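Local atomic coordinates of 6-phosphogluconate dehydrogenase (Pseudomonas syringae, PDB entry 5U5G), a protein that probably catalyses the NADPH-dependent reduction of 2-oxopropylphosphonate to 2-hydroxypropylphosphonate, a late step of fosfomycin biosynthesis. Residues 177-181 against 239-243. Sequence-based numbering, arbitrary orientation.
Sequences NLAES and RCKDL. With 7VD ((2-oxopropyl)phosphonic acid), chain F; NAP (NADP nicotinamide-adenine-dinucleotide phosphate), chain E.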
ATOM      1  N   ASN A 177     -11.704  -0.422   0.957  1.00 18.46           N
ATOM      2  CA  ASN A 177     -11.597   0.970   1.377  1.00 20.63           C
ATOM      3  C   ASN A 177     -11.189   1.111   2.833  1.00 19.02           C
ATOM      4  O   ASN A 177     -10.577   2.119   3.198  1.00 19.91           O
ATOM      5  CB  ASN A 177     -12.916   1.690   1.119  1.00 19.41           C
ATOM      6  CG  ASN A 177     -13.045   2.122  -0.315  1.00 21.07           C
ATOM      7  OD1 ASN A 177     -12.569   1.431  -1.224  1.00 19.32           O
ATOM      8  ND2 ASN A 177     -13.655   3.280  -0.531  1.00 21.04           N
ATOM      9  N   LEU A 178     -11.529   0.131   3.672  1.00 19.01           N
ATOM     10  CA  LEU A 178     -10.961   0.077   5.014  1.00 19.92           C
ATOM     11  C   LEU A 178      -9.442   0.008   4.956  1.00 18.11           C
ATOM     12  O   LEU A 178      -8.754   0.646   5.762  1.00 17.61           O
ATOM     13  CB  LEU A 178     -11.504  -1.134   5.763  1.00 19.17           C
ATOM     14  CG  LEU A 178     -11.858  -1.055   7.249  1.00 25.72           C
ATOM     15  CD1 LEU A 178     -11.774  -2.445   7.887  1.00 22.79           C
ATOM     16  CD2 LEU A 178     -11.104  -0.018   8.052  1.00 17.70           C
ATOM     17  N   ALA A 179      -8.901  -0.789   4.027  1.00 17.95           N
ATOM     18  CA  ALA A 179      -7.444  -0.879   3.880  1.00 17.82           C
ATOM     19  C   ALA A 179      -6.858   0.422   3.338  1.00 20.46           C
ATOM     20  O   ALA A 179      -5.766   0.837   3.748  1.00 18.68           O
ATOM     21  CB  ALA A 179      -7.074  -2.052   2.970  1.00 18.51           C
ATOM     22  N   GLU A 180      -7.570   1.072   2.408  1.00 22.38           N
ATOM     23  CA  GLU A 180      -7.192   2.416   1.972  1.00 20.50           C
ATOM     24  C   GLU A 180      -7.033   3.340   3.164  1.00 18.42           C
ATOM     25  O   GLU A 180      -6.034   4.059   3.289  1.00 20.41           O
ATOM     26  CB  GLU A 180      -8.264   2.994   1.043  1.00 19.50           C
ATOM     27  CG  GLU A 180      -8.484   2.231  -0.240  1.00 17.90           C
ATOM     28  CD  GLU A 180      -9.494   2.911  -1.152  1.00 20.70           C
ATOM     29  OE1 GLU A 180     -10.255   3.762  -0.653  1.00 17.15           O
ATOM     30  OE2 GLU A 180      -9.526   2.580  -2.364  1.00 19.64           O
ATOM     31  N   SER A 181      -8.043   3.342   4.036  1.00 18.13           N
ATOM     32  CA  SER A 181      -8.090   4.276   5.151  1.00 18.87           C
ATOM     33  C   SER A 181      -6.923   4.049   6.098  1.00 18.96           C
ATOM     34  O   SER A 181      -6.303   5.007   6.576  1.00 17.34           O
ATOM     35  CB  SER A 181      -9.425   4.133   5.886  1.00 19.13           C
ATOM     36  OG  SER A 181     -10.514   4.170   4.971  1.00 22.68           O
ATOM     37  N   ARG A 239     -15.328   9.389   2.499  1.00 21.41           N
ATOM     38  CA  ARG A 239     -14.458   8.477   3.234  1.00 21.37           C
ATOM     39  C   ARG A 239     -15.157   7.940   4.477  1.00 21.82           C
ATOM     40  O   ARG A 239     -15.144   6.729   4.737  1.00 19.55           O
ATOM     41  CB  ARG A 239     -13.156   9.196   3.612  1.00 18.14           C
ATOM     42  CG  ARG A 239     -12.113   8.312   4.305  1.00 23.89           C
ATOM     43  CD  ARG A 239     -11.036   7.889   3.307  1.00 25.30           C
ATOM     44  NE  ARG A 239     -11.247   6.515   2.905  1.00 29.97           N
ATOM     45  CZ  ARG A 239     -10.888   5.982   1.740  1.00 28.12           C
ATOM     46  NH1 ARG A 239     -10.306   6.706   0.794  1.00 21.40           N
ATOM     47  NH2 ARG A 239     -11.148   4.699   1.521  1.00 27.26           N
ATOM     48  N   CYS A 240     -15.792   8.831   5.248  1.00 21.49           N
ATOM     49  CA  CYS A 240     -16.450   8.422   6.493  1.00 22.81           C
ATOM     50  C   CYS A 240     -17.723   7.614   6.241  1.00 22.23           C
ATOM     51  O   CYS A 240     -18.070   6.744   7.053  1.00 24.73           O
ATOM     52  CB  CYS A 240     -16.755   9.655   7.358  1.00 22.22           C
ATOM     53  SG  CYS A 240     -15.271  10.353   8.178  1.00 22.68           S
ATOM     54  N   LYS A 241     -18.426   7.878   5.134  1.00 21.67           N
ATOM     55  CA  LYS A 241     -19.529   7.007   4.743  1.00 21.42           C
ATOM     56  C   LYS A 241     -19.054   5.562   4.620  1.00 22.44           C
ATOM     57  O   LYS A 241     -19.691   4.636   5.140  1.00 22.47           O
ATOM     58  CB  LYS A 241     -20.153   7.491   3.428  1.00 22.17           C
ATOM     59  CG  LYS A 241     -20.975   6.410   2.707  1.00 23.94           C
ATOM     60  CD  LYS A 241     -21.611   6.899   1.408  1.00 24.47           C
ATOM     61  CE  LYS A 241     -20.579   7.140   0.289  1.00 23.13           C
ATOM     62  NZ  LYS A 241     -19.962   5.903  -0.269  1.00 21.25           N
ATOM     63  N   ASP A 242     -17.914   5.348   3.952  1.00 20.80           N
ATOM     64  CA  ASP A 242     -17.434   3.986   3.747  1.00 21.11           C
ATOM     65  C   ASP A 242     -16.924   3.372   5.050  1.00 20.77           C
ATOM     66  O   ASP A 242     -17.150   2.185   5.309  1.00 19.99           O
ATOM     67  CB  ASP A 242     -16.359   3.964   2.655  1.00 24.73           C
ATOM     68  CG  ASP A 242     -16.913   4.329   1.284  1.00 27.72           C
ATOM     69  OD1 ASP A 242     -18.162   4.387   1.146  1.00 26.49           O
ATOM     70  OD2 ASP A 242     -16.112   4.567   0.347  1.00 29.38           O
ATOM     71  N   LEU A 243     -16.260   4.170   5.892  1.00 18.92           N
ATOM     72  CA  LEU A 243     -15.817   3.677   7.196  1.00 20.21           C
ATOM     73  C   LEU A 243     -17.005   3.247   8.052  1.00 21.77           C
ATOM     74  O   LEU A 243     -16.926   2.273   8.814  1.00 20.86           O
ATOM     75  CB  LEU A 243     -15.019   4.764   7.918  1.00 19.36           C
ATOM     76  CG  LEU A 243     -13.483   4.731   8.008  1.00 24.19           C
ATOM     77  CD1 LEU A 243     -12.863   3.396   7.584  1.00 18.32           C
ATOM     78  CD2 LEU A 243     -12.832   5.918   7.314  1.00 23.88           C
TER
HETATM   79  P1  7VD F 302     -10.862   4.966  -4.400  1.00 22.86           P
HETATM   80  C1  7VD F 302     -11.817   6.231  -3.515  1.00 25.91           C
HETATM   81  O2  7VD F 302     -11.186   3.546  -3.998  1.00 21.90           O
HETATM   82  O3  7VD F 302     -10.984   5.116  -5.898  1.00 20.55           O
HETATM   83  O4  7VD F 302      -9.469   5.336  -3.954  1.00 26.38           O
HETATM   84  C6  7VD F 302     -12.974   5.740  -2.683  1.00 28.38           C
HETATM   85  O7  7VD F 302     -13.665   4.788  -3.047  1.00 26.91           O
HETATM   86  C8  7VD F 302     -13.217   6.485  -1.399  1.00 29.09           C
HETATM   87  PA  NAP E 301     -19.647  13.711  -4.289  1.00 21.92           P
HETATM   88  O1A NAP E 301     -19.928  14.145  -2.897  1.00 21.47           O
HETATM   89  O2A NAP E 301     -18.564  14.373  -5.105  1.00 22.98           O
HETATM   90  O5B NAP E 301     -21.048  13.745  -5.180  1.00 26.10           O
HETATM   91  C5B NAP E 301     -22.030  13.058  -4.443  1.00 21.06           C
HETATM   92  C4B NAP E 301     -23.209  12.810  -5.408  1.00 23.90           C
HETATM   93  O4B NAP E 301     -24.327  12.240  -4.728  1.00 21.02           O
HETATM   94  C3B NAP E 301     -23.640  14.171  -6.065  1.00 22.98           C
HETATM   95  O3B NAP E 301     -24.093  13.925  -7.361  1.00 25.37           O
HETATM   96  C2B NAP E 301     -24.854  14.536  -5.187  1.00 23.98           C
HETATM   97  O2B NAP E 301     -25.794  15.282  -5.790  1.00 19.87           O
HETATM   98  C1B NAP E 301     -25.437  13.080  -4.990  1.00 21.23           C
HETATM   99  N9A NAP E 301     -26.338  13.092  -3.854  1.00 21.84           N
HETATM  100  C8A NAP E 301     -26.038  13.028  -2.478  1.00 23.29           C
HETATM  101  N7A NAP E 301     -27.146  13.100  -1.690  1.00 22.40           N
HETATM  102  C5A NAP E 301     -28.196  13.227  -2.610  1.00 21.52           C
HETATM  103  C6A NAP E 301     -29.587  13.353  -2.448  1.00 24.38           C
HETATM  104  N6A NAP E 301     -30.153  13.357  -1.197  1.00 24.03           N
HETATM  105  N1A NAP E 301     -30.416  13.473  -3.516  1.00 25.97           N
HETATM  106  C2A NAP E 301     -29.809  13.462  -4.743  1.00 21.60           C
HETATM  107  N3A NAP E 301     -28.512  13.345  -5.058  1.00 22.32           N
HETATM  108  C4A NAP E 301     -27.709  13.227  -3.956  1.00 22.05           C
HETATM  109  O3  NAP E 301     -19.277  12.142  -3.974  1.00 24.01           O
HETATM  110  PN  NAP E 301     -18.259  11.472  -5.011  1.00 20.74           P
HETATM  111  O1N NAP E 301     -18.642  11.669  -6.425  1.00 23.16           O
HETATM  112  O2N NAP E 301     -16.825  11.475  -4.530  1.00 18.50           O
HETATM  113  O5D NAP E 301     -18.608   9.781  -4.760  1.00 23.44           O
HETATM  114  C5D NAP E 301     -19.744   9.394  -5.395  1.00 21.02           C
HETATM  115  C4D NAP E 301     -19.817   7.884  -5.267  1.00 23.07           C
HETATM  116  O4D NAP E 301     -18.635   7.282  -5.857  1.00 24.57           O
HETATM  117  C3D NAP E 301     -19.808   7.488  -3.731  1.00 21.37           C
HETATM  118  O3D NAP E 301     -20.645   6.380  -3.553  1.00 22.13           O
HETATM  119  C2D NAP E 301     -18.362   7.123  -3.480  1.00 21.09           C
HETATM  120  O2D NAP E 301     -18.195   6.157  -2.475  1.00 24.18           O
HETATM  121  C1D NAP E 301     -18.000   6.488  -4.863  1.00 23.85           C
HETATM  122  N1N NAP E 301     -16.573   6.538  -5.112  1.00 24.78           N
HETATM  123  C2N NAP E 301     -15.850   7.760  -5.090  1.00 24.72           C
HETATM  124  C3N NAP E 301     -14.510   7.745  -5.417  1.00 25.22           C
HETATM  125  C7N NAP E 301     -13.738   8.990  -5.437  1.00 25.77           C
HETATM  126  O7N NAP E 301     -12.551   9.031  -5.765  1.00 26.45           O
HETATM  127  N7N NAP E 301     -14.360  10.188  -5.130  1.00 25.78           N
HETATM  128  C4N NAP E 301     -13.804   6.481  -5.830  1.00 24.89           C
HETATM  129  C5N NAP E 301     -14.646   5.284  -5.796  1.00 21.95           C
HETATM  130  C6N NAP E 301     -15.930   5.335  -5.443  1.00 22.90           C
HETATM  131  P2B NAP E 301     -25.493  17.104  -5.741  1.00 21.74           P
HETATM  132  O1X NAP E 301     -24.414  17.179  -6.775  1.00 20.99           O
HETATM  133  O2X NAP E 301     -26.863  17.668  -6.130  1.00 20.24           O
HETATM  134  O3X NAP E 301     -25.080  17.248  -4.296  1.00 22.37           O
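Arg239 starts out with CG anti to its own N (chi1 -176°) and then turns about the CB-CG and CG-CD bonds, which carries its guanidinium across to Asn177, Glu180 and Ser181; Glu180, extended beyond CG, comes to meet it. Arg239 NH2 forms a salt bridge with Glu180 OE1 at 2.5 Å. The bond is nearly straight and lies in the guanidinium plane, using the anti lone pair of OE1, although the two flat groups are turned 70° apart. Arginine suits this place because its several N-H groups can serve separate acceptors: NE gives a weak bond to Ser181 OG, NH2 another to Asn177 O, and NH1 turns to Gln279 and Tyr217. Ser181 is short enough to bond back to Asn177 O within its own helix while OG accepts from NE.

Asn177, with an amide that both donates and accepts, links the helices to the ligand. Asn177 ND2 donates to the ketone oxygen O7 of (2-oxopropyl)phosphonic acid at 2.9 Å and makes a weak bond to Asp242 OD2, while OD1 accepts from Lys173. The ligand methyl C8 lies over one face of the guanidinium. Asp242 OD1 also holds Lys241 NZ, 2.7 Å away, and this lysine grips the NADP ribose at O2D. Farther from the site, the methyls Leu178 CD2 and Leu243 CD1 meet at 3.9 Å.

Segments 177-181 and 239-243, on helices 168-196 and 236-247, cross at -122°, with Phe266 of helix 257-273 packed against Ser181 and Leu243, the second subunit touching Leu178, Ala179 and Glu180, and Ala67 and Thr98, near strands 61-64 and 92-95, meeting Lys241 and Asp242.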